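Local coordinates for 70 kDa protein (Xanthomonas sp., PDB 4B2N) that carries two covalently attached c-type hemes and acts as a rubber oxygenase, a dioxygenase that attacks latex processively, at residues Trp242-Ile252 and Pro281-Pro289; Ala391-Pro399 and Tyr501-Ala509. All coordinates share one frame; numbering follows the deposited sequence.

Interaction 1 of 2, residues Trp242-Ile252 and Pro281-Pro289; sequences WSTGRGSSDAI and PHAGMTKAP. With HEC (heme c), chain C.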
loop_
_atom_site.group_PDB
_atom_site.type_symbol
_atom_site.label_atom_id
_atom_site.label_comp_id
_atom_site.label_asym_id
_atom_site.label_seq_id
_atom_site.Cartn_x
_atom_site.Cartn_y
_atom_site.Cartn_z
ATOM N N TRP A 242 -12.328 -0.448 5.097
ATOM C CA TRP A 242 -12.748 0.373 6.260
ATOM C C TRP A 242 -11.498 0.770 6.965
ATOM O O TRP A 242 -10.397 0.366 6.536
ATOM C CB TRP A 242 -13.654 -0.504 7.124
ATOM C CG TRP A 242 -14.432 0.243 8.190
ATOM C CD1 TRP A 242 -14.074 0.374 9.525
ATOM C CD2 TRP A 242 -15.747 0.920 8.053
ATOM N NE1 TRP A 242 -15.038 1.095 10.207
ATOM C CE2 TRP A 242 -16.069 1.456 9.376
ATOM C CE3 TRP A 242 -16.641 1.125 7.008
ATOM C CZ2 TRP A 242 -17.272 2.133 9.637
ATOM C CZ3 TRP A 242 -17.854 1.821 7.257
ATOM C CH2 TRP A 242 -18.152 2.311 8.537
ATOM N N SER A 243 -11.593 1.565 8.039
ATOM C CA SER A 243 -10.392 1.813 8.779
ATOM C C SER A 243 -10.801 2.088 10.208
ATOM O O SER A 243 -11.983 2.413 10.490
ATOM C CB SER A 243 -9.636 3.014 8.200
ATOM O OG SER A 243 -10.434 4.179 8.244
ATOM N N THR A 244 -9.821 2.000 11.078
ATOM C CA THR A 244 -10.021 2.378 12.427
ATOM C C THR A 244 -9.737 3.832 12.655
ATOM O O THR A 244 -10.207 4.411 13.677
ATOM C CB THR A 244 -9.234 1.519 13.428
ATOM O OG1 THR A 244 -7.839 1.669 13.215
ATOM C CG2 THR A 244 -9.591 0.046 13.259
ATOM N N GLY A 245 -9.053 4.459 11.687
ATOM C CA GLY A 245 -8.657 5.854 11.833
ATOM C C GLY A 245 -8.146 6.357 10.507
ATOM O O GLY A 245 -8.717 5.999 9.452
ATOM N N ARG A 246 -7.057 7.111 10.527
ATOM C CA ARG A 246 -6.524 7.748 9.303
ATOM C C ARG A 246 -5.157 7.221 8.929
ATOM O O ARG A 246 -4.369 6.998 9.815
ATOM C CB ARG A 246 -6.450 9.251 9.536
ATOM C CG ARG A 246 -7.805 9.886 9.337
ATOM C CD ARG A 246 -7.687 11.298 9.847
ATOM N NE ARG A 246 -8.852 12.182 9.603
ATOM C CZ ARG A 246 -8.829 13.173 8.708
ATOM N NH1 ARG A 246 -7.807 13.251 7.837
ATOM N NH2 ARG A 246 -9.867 14.060 8.609
ATOM N N GLY A 247 -4.900 7.014 7.625
ATOM C CA GLY A 247 -3.516 6.736 7.154
ATOM C C GLY A 247 -3.156 5.277 7.139
ATOM O O GLY A 247 -2.016 4.871 6.767
ATOM N N SER A 248 -4.112 4.453 7.546
ATOM C CA SER A 248 -3.990 2.998 7.353
ATOM C C SER A 248 -5.393 2.452 7.185
ATOM O O SER A 248 -6.382 3.141 7.558
ATOM C CB SER A 248 -3.218 2.347 8.526
ATOM O OG SER A 248 -3.937 2.569 9.742
ATOM N N SER A 249 -5.515 1.244 6.638
ATOM C CA SER A 249 -6.858 0.672 6.451
ATOM C C SER A 249 -6.782 -0.857 6.426
ATOM O O SER A 249 -5.675 -1.438 6.346
ATOM C CB SER A 249 -7.455 1.163 5.114
ATOM O OG SER A 249 -6.830 0.541 3.984
ATOM N N ASP A 250 -7.955 -1.489 6.314
ATOM C CA ASP A 250 -8.015 -2.948 6.146
ATOM C C ASP A 250 -7.955 -3.340 4.652
ATOM O O ASP A 250 -8.538 -4.357 4.255
ATOM C CB ASP A 250 -9.245 -3.536 6.831
ATOM C CG ASP A 250 -10.520 -3.046 6.228
ATOM O OD1 ASP A 250 -10.414 -2.372 5.188
ATOM O OD2 ASP A 250 -11.648 -3.354 6.728
ATOM N N ALA A 251 -7.254 -2.532 3.842
ATOM C CA ALA A 251 -7.177 -2.789 2.387
ATOM C C ALA A 251 -6.769 -4.270 2.170
ATOM O O ALA A 251 -7.385 -4.997 1.378
ATOM C CB ALA A 251 -6.198 -1.792 1.670
ATOM N N ILE A 252 -5.674 -4.701 2.806
ATOM C CA ILE A 252 -5.181 -6.039 2.572
ATOM C C ILE A 252 -6.168 -7.180 2.965
ATOM O O ILE A 252 -6.043 -8.279 2.423
ATOM C CB ILE A 252 -3.787 -6.239 3.272
ATOM C CG1 ILE A 252 -2.976 -7.359 2.617
ATOM C CG2 ILE A 252 -3.965 -6.509 4.729
ATOM C CD1 ILE A 252 -2.731 -7.114 1.150
ATOM N N PRO A 281 -7.426 -14.723 11.386
ATOM C CA PRO A 281 -7.454 -13.529 12.239
ATOM C C PRO A 281 -7.349 -12.231 11.373
ATOM O O PRO A 281 -6.737 -12.258 10.296
ATOM C CB PRO A 281 -6.228 -13.766 13.170
ATOM C CG PRO A 281 -5.260 -14.403 12.206
ATOM C CD PRO A 281 -6.107 -15.383 11.390
ATOM N N HIS A 282 -8.010 -11.154 11.790
ATOM C CA HIS A 282 -7.899 -9.849 11.128
ATOM C C HIS A 282 -6.433 -9.429 11.058
ATOM O O HIS A 282 -5.677 -9.543 12.059
ATOM C CB HIS A 282 -8.746 -8.849 11.900
ATOM C CG HIS A 282 -8.981 -7.520 11.177
ATOM N ND1 HIS A 282 -7.976 -6.635 10.914
ATOM C CD2 HIS A 282 -10.171 -6.904 10.721
ATOM C CE1 HIS A 282 -8.478 -5.539 10.287
ATOM N NE2 HIS A 282 -9.824 -5.693 10.178
ATOM N N ALA A 283 -5.993 -8.967 9.883
ATOM C CA ALA A 283 -4.589 -8.593 9.718
ATOM C C ALA A 283 -4.184 -7.198 10.344
ATOM O O ALA A 283 -3.004 -6.849 10.369
ATOM C CB ALA A 283 -4.185 -8.702 8.252
ATOM N N GLY A 284 -5.150 -6.467 10.899
ATOM C CA GLY A 284 -4.915 -5.122 11.393
ATOM C C GLY A 284 -5.017 -4.092 10.255
ATOM O O GLY A 284 -5.318 -4.422 9.106
ATOM N N MET A 285 -4.642 -2.869 10.570
ATOM C CA MET A 285 -4.586 -1.823 9.597
ATOM C C MET A 285 -3.176 -1.862 8.998
ATOM O O MET A 285 -2.202 -1.989 9.704
ATOM C CB MET A 285 -4.831 -0.485 10.260
ATOM C CG MET A 285 -6.161 -0.420 11.010
ATOM S SD MET A 285 -7.533 -0.530 9.827
ATOM C CE MET A 285 -8.282 -2.040 10.320
ATOM N N THR A 286 -3.091 -1.687 7.680
ATOM C CA THR A 286 -1.804 -1.312 7.119
ATOM C C THR A 286 -1.838 -0.021 6.330
ATOM O O THR A 286 -2.920 0.407 5.813
ATOM C CB THR A 286 -1.081 -2.422 6.356
ATOM O OG1 THR A 286 -1.817 -2.774 5.195
ATOM C CG2 THR A 286 -0.800 -3.636 7.325
ATOM N N LYS A 287 -0.696 0.651 6.353
ATOM C CA LYS A 287 -0.484 1.848 5.519
ATOM C C LYS A 287 0.070 1.418 4.169
ATOM O O LYS A 287 0.818 0.425 4.117
ATOM C CB LYS A 287 0.556 2.717 6.216
ATOM C CG LYS A 287 0.787 4.113 5.628
ATOM C CD LYS A 287 1.970 4.778 6.372
ATOM C CE LYS A 287 2.168 6.143 5.665
ATOM N NZ LYS A 287 3.589 6.513 5.753
ATOM N N ALA A 288 -0.300 2.108 3.077
ATOM C CA ALA A 288 0.293 1.834 1.774
ATOM C C ALA A 288 1.822 2.005 1.801
ATOM O O ALA A 288 2.369 2.986 2.372
ATOM C CB ALA A 288 -0.323 2.728 0.648
ATOM N N PRO A 289 2.564 1.010 1.255
ATOM C CA PRO A 289 3.977 1.306 0.962
ATOM C C PRO A 289 4.096 2.376 -0.122
ATOM O O PRO A 289 3.118 2.702 -0.770
ATOM C CB PRO A 289 4.551 -0.036 0.425
ATOM C CG PRO A 289 3.522 -1.068 0.842
ATOM C CD PRO A 289 2.180 -0.352 0.875
HETATM FE FE HEC C . -2.633 -0.630 -2.887
HETATM C CHA HEC C . -0.032 -2.531 -1.546
HETATM C CHB HEC C . -1.234 -0.965 -6.095
HETATM C CHC HEC C . -5.540 0.641 -4.419
HETATM C CHD HEC C . -3.690 0.237 0.187
HETATM N NA HEC C . -1.088 -1.529 -3.657
HETATM C C1A HEC C . -0.010 -2.136 -2.945
HETATM C C2A HEC C . 1.145 -2.425 -3.782
HETATM C C3A HEC C . 0.834 -1.997 -5.105
HETATM C C4A HEC C . -0.517 -1.437 -4.985
HETATM C CMA HEC C . 1.740 -2.033 -6.320
HETATM C CAA HEC C . 2.497 -3.073 -3.387
HETATM C CBA HEC C . 3.326 -1.963 -2.738
HETATM C CGA HEC C . 4.616 -2.483 -2.129
HETATM O O1A HEC C . 4.647 -3.539 -1.409
HETATM O O2A HEC C . 5.587 -1.747 -2.329
HETATM N NB HEC C . -3.258 -0.359 -4.816
HETATM C C1B HEC C . -2.569 -0.443 -5.960
HETATM C C2B HEC C . -3.297 -0.098 -7.172
HETATM C C3B HEC C . -4.547 0.347 -6.690
HETATM C C4B HEC C . -4.412 0.221 -5.243
HETATM C CMB HEC C . -2.707 -0.237 -8.518
HETATM C CAB HEC C . -5.774 0.786 -7.445
HETATM C CBB HEC C . -6.358 -0.215 -8.267
HETATM N NC HEC C . -4.302 0.287 -2.335
HETATM C C1C HEC C . -5.436 0.742 -2.983
HETATM C C2C HEC C . -6.409 1.408 -2.081
HETATM C C3C HEC C . -5.839 1.239 -0.726
HETATM C C4C HEC C . -4.568 0.547 -0.927
HETATM C CMC HEC C . -7.727 2.012 -2.553
HETATM C CAC HEC C . -6.405 1.665 0.593
HETATM C CBC HEC C . -7.776 1.486 0.801
HETATM N ND HEC C . -1.971 -1.100 -1.019
HETATM C C1D HEC C . -2.536 -0.656 0.102
HETATM C C2D HEC C . -1.879 -1.097 1.290
HETATM C C3D HEC C . -0.824 -1.913 0.778
HETATM C C4D HEC C . -0.983 -1.867 -0.671
HETATM C CMD HEC C . -2.154 -0.823 2.725
HETATM C CAD HEC C . 0.093 -2.721 1.628
HETATM C CBD HEC C . -0.856 -3.945 1.931
HETATM C CGD HEC C . -0.176 -4.879 2.904
HETATM O O1D HEC C . -0.507 -4.893 4.117
HETATM O O2D HEC C . 0.799 -5.558 2.437
HETATM O O HOH W 1 -4.428 1.702 3.612
HETATM O O HOH W 2 -4.443 -3.152 4.746
HETATM O O HOH W 3 -11.501 -3.087 9.513
#

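Interaction 2 of 2, residues Ala391-Pro399 and Tyr501-Ala509; sequences ASCHGVYSP and YIAPPLYGA. With HEC (heme c), chain D.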
loop_
_atom_site.group_PDB
_atom_site.type_symbol
_atom_site.label_atom_id
_atom_site.label_comp_id
_atom_site.label_asym_id
_atom_site.label_seq_id
_atom_site.Cartn_x
_atom_site.Cartn_y
_atom_site.Cartn_z
ATOM N N ALA A 391 22.120 -1.162 6.452
ATOM C CA ALA A 391 22.360 -1.746 5.128
ATOM C C ALA A 391 22.124 -3.235 5.046
ATOM O O ALA A 391 21.660 -3.692 4.017
ATOM C CB ALA A 391 23.743 -1.397 4.639
ATOM N N SER A 392 22.436 -3.992 6.117
ATOM C CA SER A 392 22.225 -5.442 6.133
ATOM C C SER A 392 20.772 -5.871 5.984
ATOM O O SER A 392 20.502 -7.040 5.872
ATOM C CB SER A 392 22.793 -6.093 7.431
ATOM O OG SER A 392 22.091 -5.654 8.586
ATOM N N CYS A 393 19.832 -4.941 6.027
ATOM C CA CYS A 393 18.412 -5.288 5.809
ATOM C C CYS A 393 17.898 -4.421 4.740
ATOM O O CYS A 393 17.343 -4.909 3.765
ATOM C CB CYS A 393 17.551 -5.025 7.040
ATOM S SG CYS A 393 18.068 -6.139 8.360
ATOM N N HIS A 394 18.037 -3.106 4.930
ATOM C CA HIS A 394 17.384 -2.187 4.013
ATOM C C HIS A 394 17.969 -2.127 2.601
ATOM O O HIS A 394 17.272 -1.872 1.608
ATOM C CB HIS A 394 17.337 -0.810 4.636
ATOM C CG HIS A 394 16.326 -0.687 5.702
ATOM N ND1 HIS A 394 14.999 -0.409 5.438
ATOM C CD2 HIS A 394 16.457 -0.722 7.056
ATOM C CE1 HIS A 394 14.339 -0.307 6.608
ATOM N NE2 HIS A 394 15.218 -0.511 7.602
ATOM N N GLY A 395 19.264 -2.362 2.479
ATOM C CA GLY A 395 19.915 -2.146 1.195
ATOM C C GLY A 395 21.152 -1.286 1.268
ATOM O O GLY A 395 21.301 -0.469 2.196
ATOM N N VAL A 396 22.012 -1.426 0.258
ATOM C CA VAL A 396 23.208 -0.575 0.128
ATOM C C VAL A 396 22.979 0.606 -0.827
ATOM O O VAL A 396 22.624 0.410 -2.005
ATOM C CB VAL A 396 24.383 -1.415 -0.436
ATOM C CG1 VAL A 396 25.601 -0.530 -0.684
ATOM C CG2 VAL A 396 24.737 -2.546 0.521
ATOM N N TYR A 397 23.144 1.835 -0.304
ATOM C CA TYR A 397 22.829 3.037 -1.064
ATOM C C TYR A 397 24.068 3.729 -1.581
ATOM O O TYR A 397 24.002 4.359 -2.603
ATOM C CB TYR A 397 21.992 4.056 -0.263
ATOM C CG TYR A 397 20.644 3.507 0.113
ATOM C CD1 TYR A 397 19.815 2.964 -0.845
ATOM C CD2 TYR A 397 20.240 3.481 1.433
ATOM C CE1 TYR A 397 18.584 2.387 -0.491
ATOM C CE2 TYR A 397 19.053 2.885 1.830
ATOM C CZ TYR A 397 18.213 2.363 0.862
ATOM O OH TYR A 397 17.040 1.794 1.265
ATOM N N SER A 398 25.153 3.664 -0.823
ATOM C CA SER A 398 26.361 4.433 -1.071
ATOM C C SER A 398 27.094 3.809 -2.268
ATOM O O SER A 398 27.368 2.571 -2.247
ATOM C CB SER A 398 27.214 4.393 0.199
ATOM O OG SER A 398 28.588 4.262 -0.092
ATOM N N PRO A 399 27.366 4.620 -3.327
ATOM C CA PRO A 399 28.044 4.028 -4.485
ATOM C C PRO A 399 29.373 3.376 -4.088
ATOM O O PRO A 399 29.766 2.370 -4.644
ATOM C CB PRO A 399 28.307 5.248 -5.379
ATOM C CG PRO A 399 27.184 6.182 -5.049
ATOM C CD PRO A 399 27.070 6.049 -3.545
ATOM N N TYR A 501 8.573 -9.102 7.898
ATOM C CA TYR A 501 8.222 -7.924 7.122
ATOM C C TYR A 501 9.417 -7.501 6.255
ATOM O O TYR A 501 10.611 -7.658 6.663
ATOM C CB TYR A 501 7.769 -6.782 8.061
ATOM C CG TYR A 501 6.559 -7.108 8.869
ATOM C CD1 TYR A 501 5.328 -7.367 8.259
ATOM C CD2 TYR A 501 6.626 -7.086 10.282
ATOM C CE1 TYR A 501 4.203 -7.679 9.036
ATOM C CE2 TYR A 501 5.525 -7.370 11.063
ATOM C CZ TYR A 501 4.304 -7.663 10.425
ATOM O OH TYR A 501 3.215 -7.951 11.204
ATOM N N ILE A 502 9.124 -6.952 5.069
ATOM C CA ILE A 502 10.151 -6.396 4.192
ATOM C C ILE A 502 10.803 -5.165 4.903
ATOM O O ILE A 502 10.088 -4.394 5.589
ATOM C CB ILE A 502 9.499 -5.995 2.851
ATOM C CG1 ILE A 502 10.531 -5.558 1.829
ATOM C CG2 ILE A 502 8.527 -4.847 3.059
ATOM C CD1 ILE A 502 11.442 -6.705 1.428
ATOM N N ALA A 503 12.146 -5.056 4.873
ATOM C CA ALA A 503 12.841 -3.800 5.233
ATOM C C ALA A 503 12.736 -2.874 3.973
ATOM O O ALA A 503 13.392 -3.087 2.932
ATOM C CB ALA A 503 14.294 -4.069 5.691
ATOM N N PRO A 504 11.837 -1.882 4.004
ATOM C CA PRO A 504 11.604 -1.235 2.690
ATOM C C PRO A 504 12.722 -0.254 2.294
ATOM O O PRO A 504 13.515 0.091 3.142
ATOM C CB PRO A 504 10.332 -0.413 2.914
ATOM C CG PRO A 504 10.248 -0.211 4.403
ATOM C CD PRO A 504 10.921 -1.403 5.057
ATOM N N PRO A 505 12.776 0.170 1.013
ATOM C CA PRO A 505 13.714 1.229 0.592
ATOM C C PRO A 505 13.530 2.485 1.435
ATOM O O PRO A 505 12.354 2.922 1.784
ATOM C CB PRO A 505 13.301 1.511 -0.910
ATOM C CG PRO A 505 12.631 0.207 -1.369
ATOM C CD PRO A 505 11.870 -0.227 -0.112
ATOM N N LEU A 506 14.667 3.089 1.755
ATOM C CA LEU A 506 14.678 4.388 2.444
ATOM C C LEU A 506 14.819 5.581 1.523
ATOM O O LEU A 506 14.731 6.703 1.982
ATOM C CB LEU A 506 15.698 4.454 3.595
ATOM C CG LEU A 506 15.638 3.275 4.575
ATOM C CD1 LEU A 506 16.660 3.453 5.678
ATOM C CD2 LEU A 506 14.271 3.248 5.250
ATOM N N TYR A 507 14.934 5.343 0.202
ATOM C CA TYR A 507 14.779 6.405 -0.764
ATOM C C TYR A 507 13.435 7.054 -0.506
ATOM O O TYR A 507 12.425 6.397 -0.570
ATOM C CB TYR A 507 14.756 5.826 -2.183
ATOM C CG TYR A 507 16.093 5.249 -2.665
ATOM C CD1 TYR A 507 17.309 5.966 -2.513
ATOM C CD2 TYR A 507 16.116 4.043 -3.325
ATOM C CE1 TYR A 507 18.519 5.444 -2.992
ATOM C CE2 TYR A 507 17.302 3.486 -3.807
ATOM C CZ TYR A 507 18.505 4.224 -3.686
ATOM O OH TYR A 507 19.678 3.685 -4.206
ATOM N N GLY A 508 13.391 8.351 -0.271
ATOM C CA GLY A 508 12.035 8.999 -0.226
ATOM C C GLY A 508 11.505 8.961 1.200
ATOM O O GLY A 508 10.567 9.674 1.542
ATOM N N ALA A 509 12.114 8.158 2.072
ATOM C CA ALA A 509 11.533 7.924 3.398
ATOM C C ALA A 509 11.511 9.203 4.217
ATOM O O ALA A 509 10.745 9.325 5.153
ATOM C CB ALA A 509 12.336 6.873 4.146
HETATM FE FE HEC D . 14.828 -0.597 9.583
HETATM C CHA HEC D . 11.444 -0.178 9.022
HETATM C CHB HEC D . 15.430 2.877 9.048
HETATM C CHC HEC D . 18.070 -0.881 10.625
HETATM C CHD HEC D . 14.528 -3.953 9.038
HETATM N NA HEC D . 13.690 0.979 9.019
HETATM C C1A HEC D . 12.274 1.004 8.984
HETATM C C2A HEC D . 11.767 2.354 8.753
HETATM C C3A HEC D . 12.941 3.246 8.749
HETATM C C4A HEC D . 14.078 2.382 8.987
HETATM C CMA HEC D . 12.914 4.741 8.521
HETATM C CAA HEC D . 10.331 2.775 8.449
HETATM C CBA HEC D . 10.246 2.491 6.905
HETATM C CGA HEC D . 8.797 2.617 6.411
HETATM O O1A HEC D . 7.909 2.771 7.289
HETATM O O2A HEC D . 8.455 2.620 5.172
HETATM N NB HEC D . 16.453 0.808 9.801
HETATM C C1B HEC D . 16.562 2.113 9.553
HETATM C C2B HEC D . 17.868 2.720 9.826
HETATM C C3B HEC D . 18.651 1.574 10.324
HETATM C C4B HEC D . 17.697 0.479 10.261
HETATM C CMB HEC D . 18.257 4.166 9.618
HETATM C CAB HEC D . 20.079 1.546 10.827
HETATM C CBB HEC D . 20.273 2.251 12.019
HETATM N NC HEC D . 16.090 -2.071 9.659
HETATM C C1C HEC D . 17.374 -2.085 10.274
HETATM C C2C HEC D . 17.950 -3.410 10.469
HETATM C C3C HEC D . 16.920 -4.301 9.995
HETATM C C4C HEC D . 15.761 -3.454 9.597
HETATM C CMC HEC D . 19.314 -3.771 11.037
HETATM C CAC HEC D . 17.031 -5.796 10.003
HETATM C CBC HEC D . 17.354 -6.544 11.075
HETATM N ND HEC D . 13.338 -1.792 9.051
HETATM C C1D HEC D . 13.321 -3.115 8.940
HETATM C C2D HEC D . 12.052 -3.764 8.642
HETATM C C3D HEC D . 11.126 -2.657 8.650
HETATM C C4D HEC D . 11.998 -1.521 8.932
HETATM C CMD HEC D . 11.766 -5.227 8.416
HETATM C CAD HEC D . 9.636 -2.710 8.398
HETATM C CBD HEC D . 9.003 -2.745 9.798
HETATM C CGD HEC D . 7.494 -2.756 9.751
HETATM O O1D HEC D . 6.829 -3.622 10.334
HETATM O O2D HEC D . 6.997 -1.881 9.073
HETATM O O HOH W 4 14.975 -5.118 2.196
HETATM O O HOH W 5 21.983 5.147 -3.810
#

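Interaction 1 of 2, residues Trp242-Ile252 and Pro281-Pro289
M285 folds its side chain over the backbone of S243-T244 and S249-D250, and its terminal CE lies between T244 CG2 (3.8 Å) and D250 CB. Bends at chi2 (-66°) and chi3 (116°) turn the thioether back across the loop, where M285 SD receives a weak hydrogen bond from T244 N at 3.6 Å. Nearer the backbone, M285 CB presses on S248 OG at 3.2 Å. The main chains join through a single antiparallel, hydrogen-bonded bridge: S249 N donates to T286 O (2.8 Å) and T286 N to S249 O (2.9 Å). A bridging water reinforces it, donating to S249 O and T286 OG1 while accepting from I252 N. T286 OG1 itself donates to heme propionate atom O1D at 2.7 Å, and the aliphatic chain of I252 packs against the same propionate, so the bridge helps shape one wall of the first heme pocket. R432 NE also hydrogen-bonds this heme. K287 runs extended past G247 O, which its CG meets at 3.1 Å, and hydrogen-bonds P514 O through NZ. Both segments are loops flanking helix 253-261: residues 242-252 lead into it from helix 218-226, against which W242 and S243 rest, and residues 281-289 continue from it toward strand 299-300.

Interaction 2 of 2, residues Ala391-Pro399 and Tyr501-Ala509
The c-type heme attachment site supplies one side of this contact: C393 SG is covalently bonded to heme CAC. H394 NE2 ligates heme FE at 2.0 Å, with H641 as the other axial ligand. The H394 imidazole is clamped by residues 503-506. A503 CB sits over the centre of one face, 3.8 Å from the centroid of the H394 ring, and L506 CD1 covers the opposite face nearer the rim. At the ring edge H394 ND1 donates to P504 O (2.8 Å, 165°), in the plane of both ring and carbonyl. This bond helps fix the rotation of the imidazole about its bond to iron and would be expected to make NE2 a somewhat stronger donor to the metal. Farther on, Y397 OH accepts a nearly straight bond from L506 N at 2.7 Å (174°). The Y397 ring points an edge at the face of Y507 in a tilted edge-to-face pair, centroids 4.6 Å apart and planes at 55°. A water accepts from Y507 OH and donates to Y397 O, tying the tyrosines together again. Helix 391-394 gives way at G395 to a loop, beside helix 357-369, whose Y367 touches H394 and meets the Y397 ring; residues 501-509 run out of strand 500-502, paired antiparallel with strand 420-422.

Both segments of interaction 1 precede those of interaction 2 in the sequence. Their centres lie about 23 Å apart and their nearest atoms about 6 Å, without touching. Each lines the pocket of a different heme c: 242-252 with 281-289 borders the first, and 391-399 with 501-509 holds the second. Individual residues between them bridge the gap. W302, which hydrogen-bonds the first heme, is hydrogen-bonded to the backbone of both K287 and I502, and H517, which hydrogen-bonds the second heme, also makes a backbone hydrogen bond with K287. K297 of the first heme site touches P505. The two heme sites are thus knit together through shared neighbours in one largely loop-built, buried interior.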